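Local structure of LPS-assembly lipoprotein LptE (Acinetobacter baumannii, 5TSE) at residues R73-Q79 and P91-A97; N44-V50 and D82-N86; L11-L16 and I133-R137. The protein probably binds lipopolysaccharide and, together with LptD, probably takes part in its assembly at the surface of the outer membrane. All coordinates share one frame; numbering follows the deposited sequence.

Interaction 1. Residues R73-Q79 and P91-A97. With FMT (formic acid), chain D.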
# COMPACT_ATOMS: atom_id res chain seq x y z
N ARG A 73 -4.94 10.88 -2.02
CA ARG A 73 -4.94 9.76 -1.11
C ARG A 73 -4.88 8.43 -1.82
O ARG A 73 -5.35 8.31 -2.95
CB ARG A 73 -6.22 9.77 -0.27
CG ARG A 73 -6.36 8.61 0.72
CD ARG A 73 -7.60 8.70 1.61
NE ARG A 73 -7.69 10.01 2.25
CZ ARG A 73 -6.92 10.42 3.27
NH1 ARG A 73 -5.96 9.64 3.78
NH2 ARG A 73 -7.10 11.64 3.75
N LEU A 74 -4.31 7.44 -1.14
CA LEU A 74 -4.29 6.07 -1.61
C LEU A 74 -4.67 5.21 -0.41
O LEU A 74 -4.09 5.33 0.66
CB LEU A 74 -2.94 5.66 -2.19
CG LEU A 74 -2.87 4.24 -2.79
CD1 LEU A 74 -4.07 3.92 -3.68
CD2 LEU A 74 -1.57 4.06 -3.57
N THR A 75 -5.67 4.36 -0.60
CA THR A 75 -6.15 3.51 0.47
C THR A 75 -6.06 2.05 0.02
O THR A 75 -6.43 1.74 -1.11
CB THR A 75 -7.60 3.88 0.78
OG1 THR A 75 -7.64 5.27 1.16
CG2 THR A 75 -8.18 3.00 1.88
N VAL A 76 -5.56 1.18 0.89
CA VAL A 76 -5.44 -0.25 0.54
C VAL A 76 -5.89 -1.18 1.67
O VAL A 76 -5.52 -0.99 2.82
CB VAL A 76 -3.98 -0.62 0.13
CG1 VAL A 76 -3.81 -2.13 0.02
CG2 VAL A 76 -3.61 0.02 -1.18
N THR A 77 -6.70 -2.17 1.30
CA THR A 77 -7.15 -3.21 2.23
C THR A 77 -6.47 -4.48 1.77
O THR A 77 -6.47 -4.82 0.59
CB THR A 77 -8.69 -3.36 2.24
OG1 THR A 77 -9.29 -2.12 2.66
CG2 THR A 77 -9.13 -4.48 3.19
N PHE A 78 -5.84 -5.19 2.70
CA PHE A 78 -5.14 -6.41 2.36
C PHE A 78 -5.16 -7.41 3.51
O PHE A 78 -5.31 -7.03 4.67
CB PHE A 78 -3.70 -6.10 1.99
CG PHE A 78 -2.85 -5.69 3.16
CD1 PHE A 78 -2.84 -4.37 3.61
CD2 PHE A 78 -2.06 -6.63 3.81
CE1 PHE A 78 -2.06 -4.00 4.69
CE2 PHE A 78 -1.27 -6.26 4.90
CZ PHE A 78 -1.27 -4.95 5.34
N GLN A 79 -4.96 -8.67 3.17
CA GLN A 79 -4.91 -9.73 4.16
C GLN A 79 -4.01 -10.82 3.64
O GLN A 79 -3.93 -11.04 2.44
CB GLN A 79 -6.32 -10.29 4.42
CG GLN A 79 -6.93 -11.05 3.26
CD GLN A 79 -8.40 -11.41 3.47
OE1 GLN A 79 -9.02 -11.00 4.45
NE2 GLN A 79 -8.96 -12.16 2.53
N PRO A 91 -8.65 -8.71 7.31
CA PRO A 91 -8.24 -7.61 6.44
C PRO A 91 -7.73 -6.42 7.24
O PRO A 91 -8.13 -6.21 8.36
CB PRO A 91 -9.53 -7.24 5.68
CG PRO A 91 -10.48 -8.37 5.88
CD PRO A 91 -10.05 -9.12 7.11
N ARG A 92 -6.82 -5.66 6.64
CA ARG A 92 -6.23 -4.48 7.24
C ARG A 92 -6.29 -3.37 6.20
O ARG A 92 -5.82 -3.56 5.08
CB ARG A 92 -4.79 -4.79 7.64
CG ARG A 92 -3.95 -3.58 8.02
CD ARG A 92 -4.50 -2.81 9.21
NE ARG A 92 -4.47 -3.59 10.45
CZ ARG A 92 -4.85 -3.13 11.63
NH1 ARG A 92 -5.28 -1.88 11.77
NH2 ARG A 92 -4.79 -3.92 12.69
N THR A 93 -6.87 -2.22 6.57
CA THR A 93 -7.02 -1.06 5.69
C THR A 93 -6.05 0.06 6.07
O THR A 93 -6.12 0.58 7.18
CB THR A 93 -8.47 -0.54 5.75
OG1 THR A 93 -9.36 -1.56 5.29
CG2 THR A 93 -8.67 0.71 4.89
N LEU A 94 -5.16 0.44 5.15
CA LEU A 94 -4.18 1.52 5.40
C LEU A 94 -4.36 2.63 4.39
O LEU A 94 -4.94 2.44 3.34
CB LEU A 94 -2.76 1.00 5.31
CG LEU A 94 -2.43 -0.24 6.14
CD1 LEU A 94 -0.94 -0.53 6.05
CD2 LEU A 94 -2.85 -0.05 7.59
N THR A 95 -3.81 3.80 4.71
CA THR A 95 -3.95 4.93 3.83
C THR A 95 -2.78 5.88 3.95
O THR A 95 -2.17 6.01 5.01
CB THR A 95 -5.26 5.69 4.15
OG1 THR A 95 -5.52 6.66 3.13
CG2 THR A 95 -5.21 6.40 5.51
N ALA A 96 -2.45 6.53 2.85
CA ALA A 96 -1.37 7.52 2.84
C ALA A 96 -1.91 8.71 2.10
O ALA A 96 -2.77 8.55 1.23
CB ALA A 96 -0.13 6.97 2.14
N ALA A 97 -1.42 9.90 2.43
CA ALA A 97 -1.92 11.10 1.80
C ALA A 97 -0.99 12.28 1.90
O ALA A 97 -0.26 12.43 2.87
CB ALA A 97 -3.25 11.46 2.45
C FMT D . -10.59 0.45 0.13
O1 FMT D . -10.26 -0.36 0.98
O2 FMT D . -9.67 0.88 -0.73
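Strands 73-79 and 92-97 run antiparallel, 4.6 Å apart at closest approach, and paired amides and carbonyls bond both ways at Leu-74/Ala-96, Val-76/Leu-94 and Phe-78/Arg-92. This is a beta hairpin at one edge of the mixed sheet, with 92-101 the outermost strand. Leu-74, Val-76, Phe-78 and Leu-94 share the face packed by helix 110-134 and the chain that follows it. There the Phe-78 ring takes Arg-92 CB over one face, offset toward the rim, and meets Leu-94 CD1 at its edge, 3.9 Å from CE1. The other face carries Arg-73, Ala-97 and the threonines 75, 77, 93 and 95. The Arg-73 chain leaves extended and bends at chi3 (-51°), which turns the guanidinium back over Ala-97 CB. Its NH1 then gives an in-plane, nearly straight bond to Thr-95 OG1 (3.1 Å). That hydroxyl in turn donates to Leu-74 O, from above the carbonyl plane, so Leu-74 O is gripped twice, the second time by Ala-96 N (3.0 Å). Further along, Thr-93 OG1 donates to Thr-77 OG1 at 2.7 Å. A formic acid, probably from the crystallisation liquor, is also bonded by Thr-57 OG1; Thr-77 OG1 donates to its O1 at 2.6 Å.

Interaction 2. Residues N44-V50 and D82-N86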
# COMPACT_ATOMS: atom_id res chain seq x y z
N ASN A 44 6.86 -18.62 -5.23
CA ASN A 44 5.66 -19.27 -5.74
C ASN A 44 5.60 -20.71 -5.19
O ASN A 44 4.75 -21.49 -5.60
CB ASN A 44 5.66 -19.30 -7.27
CG ASN A 44 5.91 -17.93 -7.87
OD1 ASN A 44 6.97 -17.34 -7.66
ND2 ASN A 44 4.96 -17.43 -8.66
N ASP A 45 6.52 -21.04 -4.27
CA ASP A 45 6.59 -22.38 -3.67
C ASP A 45 5.32 -22.69 -2.89
O ASP A 45 4.70 -21.79 -2.32
CB ASP A 45 7.81 -22.50 -2.74
CG ASP A 45 9.14 -22.33 -3.48
OD1 ASP A 45 9.16 -22.42 -4.74
OD2 ASP A 45 10.17 -22.12 -2.80
N ASN A 46 4.97 -23.97 -2.83
CA ASN A 46 3.73 -24.40 -2.18
C ASN A 46 3.61 -24.05 -0.67
O ASN A 46 2.52 -24.14 -0.11
CB ASN A 46 3.52 -25.91 -2.42
CG ASN A 46 2.06 -26.32 -2.30
OD1 ASN A 46 1.14 -25.50 -2.40
ND2 ASN A 46 1.83 -27.62 -2.13
N ASP A 47 4.72 -23.66 -0.03
CA ASP A 47 4.70 -23.26 1.40
C ASP A 47 4.66 -21.72 1.60
O ASP A 47 4.57 -21.24 2.74
CB ASP A 47 5.92 -23.82 2.15
CG ASP A 47 7.23 -23.23 1.66
OD1 ASP A 47 7.30 -22.77 0.50
OD2 ASP A 47 8.20 -23.23 2.45
N ALA A 48 4.75 -20.97 0.50
CA ALA A 48 4.73 -19.50 0.56
C ALA A 48 3.32 -18.98 0.76
O ALA A 48 2.37 -19.62 0.33
CB ALA A 48 5.30 -18.91 -0.72
N TYR A 49 3.18 -17.83 1.41
CA TYR A 49 1.87 -17.24 1.61
C TYR A 49 1.54 -16.28 0.46
O TYR A 49 2.31 -16.14 -0.50
CB TYR A 49 1.77 -16.58 3.00
CG TYR A 49 1.78 -17.61 4.12
CD1 TYR A 49 0.61 -18.27 4.49
CD2 TYR A 49 2.96 -17.94 4.80
CE1 TYR A 49 0.60 -19.22 5.49
CE2 TYR A 49 2.96 -18.89 5.81
CZ TYR A 49 1.78 -19.53 6.16
OH TYR A 49 1.76 -20.47 7.15
N VAL A 50 0.37 -15.66 0.53
CA VAL A 50 -0.07 -14.75 -0.49
C VAL A 50 -0.57 -13.47 0.13
O VAL A 50 -1.46 -13.48 0.97
CB VAL A 50 -1.22 -15.37 -1.33
CG1 VAL A 50 -1.74 -14.36 -2.35
CG2 VAL A 50 -0.76 -16.66 -2.01
N ASP A 82 -3.01 -18.18 2.55
CA ASP A 82 -2.08 -19.25 2.16
C ASP A 82 -2.43 -19.60 0.71
O ASP A 82 -3.40 -19.07 0.16
CB ASP A 82 -2.18 -20.47 3.08
CG ASP A 82 -3.55 -21.13 3.07
OD1 ASP A 82 -4.31 -20.92 2.11
OD2 ASP A 82 -3.85 -21.87 4.02
N ARG A 83 -1.68 -20.51 0.11
CA ARG A 83 -1.93 -20.89 -1.29
C ARG A 83 -3.16 -21.78 -1.53
O ARG A 83 -3.46 -22.12 -2.67
CB ARG A 83 -0.66 -21.49 -1.89
CG ARG A 83 0.45 -20.46 -1.96
CD ARG A 83 1.75 -21.06 -2.46
NE ARG A 83 1.56 -21.68 -3.77
CZ ARG A 83 1.60 -21.03 -4.93
NH1 ARG A 83 1.82 -19.72 -4.99
NH2 ARG A 83 1.40 -21.72 -6.05
N GLN A 84 -3.88 -22.13 -0.46
CA GLN A 84 -5.11 -22.92 -0.57
C GLN A 84 -6.37 -22.04 -0.48
O GLN A 84 -7.48 -22.55 -0.57
CB GLN A 84 -5.15 -24.04 0.47
CG GLN A 84 -4.17 -25.18 0.19
CD GLN A 84 -2.70 -24.81 0.39
OE1 GLN A 84 -2.35 -24.01 1.27
NE2 GLN A 84 -1.83 -25.43 -0.41
N GLY A 85 -6.19 -20.73 -0.30
CA GLY A 85 -7.31 -19.77 -0.21
C GLY A 85 -7.75 -19.39 1.20
O GLY A 85 -8.59 -18.50 1.37
N ASN A 86 -7.17 -20.05 2.20
CA ASN A 86 -7.52 -19.80 3.59
C ASN A 86 -6.99 -18.47 4.07
O ASN A 86 -5.79 -18.18 3.97
CB ASN A 86 -6.93 -20.89 4.51
CG ASN A 86 -7.35 -22.30 4.10
OD1 ASN A 86 -6.56 -23.23 4.18
ND2 ASN A 86 -8.58 -22.44 3.64
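Asp-82 meets Tyr-49 first. Its CA lies 3.7 Å from Tyr-49 CD1, and its CB rests against CD1 and CE1 of the same ring. Ring and carboxylate planes are only 16° apart. The carboxylate itself turns back onto its own segment. With chi1 at 62°, CG sits between the backbone N and the carbonyl carbon, and OD1 comes within reach of the amides that follow.

Arg-83 carries most of the contact. Its side chain reaches across the Asp-45 to Ala-48 turn. CG passes 3.1 Å from Ala-48 O and also touches Val-50 CG2, the two side chains crossing at about a right angle. CD lies 3.0 Å from Asp-45 O, which also accepts the turn bond from Ala-48 N. A bend at chi3 of Arg-83 (57°) then lays its guanidinium under a backbone carbonyl: Asn-44 O sits 3.2 Å above the plane, over its centre. The N-H groups point the wrong way to bond this oxygen. The attraction is therefore probably electrostatic, positive charge against carbonyl oxygens.

Gln-84 gives its backbone N to Asp-82 OD1 (2.9 Å). Its chain bends at chi2, and NE2 comes to 3.6 Å from Asn-46 OD1, a loose approach with the amide planes well tilted. Gly-85 follows at positive phi, and its N bonds back to Asp-82 O. Asn-86 N reaches Asp-82 OD1 from the face opposite to Gln-84 N, so one oxygen is held by two amides. Asn-86 O closes the loop by accepting from Asp-82 N.

At this exposed end of the sheet, segment 82-86 is thus a type I beta turn followed by a glycine in the manner of a G1 bulge, with an Asx turn at Asp-82.

Interaction 3. Residues L11-L16 and I133-R137; sequences LVYKKL and ISANR
Val-12 has chi1 near -71°, which puts CG2 between the backbone N and the carbonyl carbon, while Asn-136 holds CG anti to its N (180°). The two side chains then meet at about a right angle. Val-12 CG2 lies 3.7 Å from Asn-136 CB, and both methyls rest against the amide carbon. The same CG2 also sits over one face of the Tyr-13 ring, offset toward the rim. Val-12 is therefore wedged between ring and amide. Tyr-13 meets Ile-133 from the other segment, CD2 against CG2 at 3.7 Å, and Leu-16 CD1 approaches Ile-133 CD1. Leu-11 CD1 packs on Ser-134 CA at 3.9 Å.

Asn-136, at positive phi, is the C-prime residue of a Schellman motif that ends helix 110-134. Its N bonds to Ile-133 O (3.0 Å), and Arg-137 N to Gln-132 O. The chain entering strand 15-19 is thus packed on a capped helix C-terminus.

A water accepts from Tyr-13 OH at 3.0 Å. Its link to Asn-136 OD1 is too short to be trusted. Apart from the water, the segments meet by van der Waals packing, so the contact probably depends on the fit of methyls, ring, Asn-136 amide and helix end.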
# COMPACT_ATOMS: atom_id res chain seq x y z
N LEU A 11 10.47 -12.84 11.50
CA LEU A 11 9.69 -12.61 10.30
C LEU A 11 8.70 -13.76 10.16
O LEU A 11 9.04 -14.84 9.68
CB LEU A 11 10.63 -12.52 9.10
CG LEU A 11 10.11 -12.10 7.74
CD1 LEU A 11 9.49 -10.71 7.83
CD2 LEU A 11 11.27 -12.13 6.75
N VAL A 12 7.48 -13.51 10.63
CA VAL A 12 6.38 -14.51 10.61
C VAL A 12 5.98 -15.04 9.22
O VAL A 12 5.50 -16.18 9.11
CB VAL A 12 5.12 -13.99 11.37
CG1 VAL A 12 5.35 -13.94 12.87
CG2 VAL A 12 4.69 -12.63 10.85
N TYR A 13 6.17 -14.22 8.17
CA TYR A 13 5.83 -14.61 6.78
C TYR A 13 7.09 -14.54 5.92
O TYR A 13 7.36 -13.52 5.27
CB TYR A 13 4.76 -13.69 6.20
CG TYR A 13 3.58 -13.46 7.12
CD1 TYR A 13 2.63 -14.46 7.34
CD2 TYR A 13 3.41 -12.23 7.75
CE1 TYR A 13 1.54 -14.23 8.18
CE2 TYR A 13 2.33 -12.00 8.59
CZ TYR A 13 1.40 -12.99 8.81
OH TYR A 13 0.34 -12.74 9.64
N LYS A 14 7.85 -15.64 5.90
CA LYS A 14 9.11 -15.69 5.16
C LYS A 14 8.95 -15.61 3.66
O LYS A 14 9.66 -14.87 3.00
CB LYS A 14 9.90 -16.98 5.47
CG LYS A 14 10.37 -17.19 6.91
CD LYS A 14 9.27 -17.67 7.84
CE LYS A 14 9.84 -18.15 9.16
NZ LYS A 14 8.78 -18.73 10.03
N LYS A 15 8.04 -16.42 3.12
CA LYS A 15 7.84 -16.47 1.67
C LYS A 15 6.48 -15.93 1.25
O LYS A 15 5.45 -16.30 1.82
CB LYS A 15 7.98 -17.91 1.18
CG LYS A 15 9.34 -18.53 1.43
CD LYS A 15 9.36 -19.95 0.88
CE LYS A 15 10.69 -20.64 1.14
NZ LYS A 15 10.70 -22.02 0.58
N LEU A 16 6.49 -15.06 0.25
CA LEU A 16 5.28 -14.44 -0.27
C LEU A 16 5.17 -14.34 -1.77
O LEU A 16 6.16 -14.39 -2.51
CB LEU A 16 5.10 -13.02 0.29
CG LEU A 16 4.61 -12.84 1.72
CD1 LEU A 16 4.40 -11.36 2.01
CD2 LEU A 16 3.30 -13.59 1.92
N ILE A 133 3.62 -6.27 7.94
CA ILE A 133 3.91 -7.68 7.67
C ILE A 133 5.14 -8.08 8.49
O ILE A 133 5.08 -9.00 9.29
CB ILE A 133 4.13 -7.93 6.16
CG1 ILE A 133 2.79 -7.81 5.43
CG2 ILE A 133 4.71 -9.31 5.90
CD1 ILE A 133 2.91 -7.85 3.93
N SER A 134 6.24 -7.36 8.27
CA SER A 134 7.51 -7.60 8.95
C SER A 134 7.42 -7.50 10.48
O SER A 134 8.14 -8.19 11.19
CB SER A 134 8.57 -6.62 8.44
OG SER A 134 8.16 -5.27 8.67
N ALA A 135 6.53 -6.62 10.96
CA ALA A 135 6.31 -6.40 12.39
C ALA A 135 5.14 -7.23 12.96
O ALA A 135 4.75 -7.02 14.11
CB ALA A 135 6.08 -4.92 12.67
N ASN A 136 4.58 -8.15 12.17
CA ASN A 136 3.48 -9.02 12.61
C ASN A 136 2.41 -8.24 13.37
O ASN A 136 2.06 -8.60 14.50
CB ASN A 136 4.03 -10.16 13.49
CG ASN A 136 2.95 -11.11 13.99
OD1 ASN A 136 1.95 -11.35 13.31
ND2 ASN A 136 3.14 -11.64 15.19
N ARG A 137 1.90 -7.19 12.74
CA ARG A 137 0.89 -6.35 13.37
C ARG A 137 -0.50 -6.52 12.71
O ARG A 137 -1.30 -5.59 12.67
CB ARG A 137 1.36 -4.88 13.34
CG ARG A 137 0.73 -4.03 14.44
CD ARG A 137 1.38 -4.29 15.79
NE ARG A 137 0.48 -3.98 16.91
CZ ARG A 137 0.18 -2.76 17.36
NH1 ARG A 137 -0.66 -2.63 18.39
NH2 ARG A 137 0.68 -1.67 16.78
O HOH W 1 0.60 -10.40 11.51

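How the interactions relate
The three contacts hold different parts of one sheet. Interactions 1 and 2 have centres about 22 Å apart and adjoin in sequence, since strand 68-81 leads from one into the turn of the other. Interaction 3 lies closer to interaction 2, about 14 Å between centres, and the two touch directly. Tyr-49 N is probably hydrogen-bonded to Lys-15 O (2.8 Å), and Tyr-49 CB packs on Leu-16 CD2. Lys-15 NZ also faces Asp-45 and Asp-47 in long, weak ion pairs. Interactions 1 and 3 are about 17 Å apart and meet loosely where Arg-92 approaches Arg-137. Along the chain, both other contacts are nested inside the loop that interaction 3 closes.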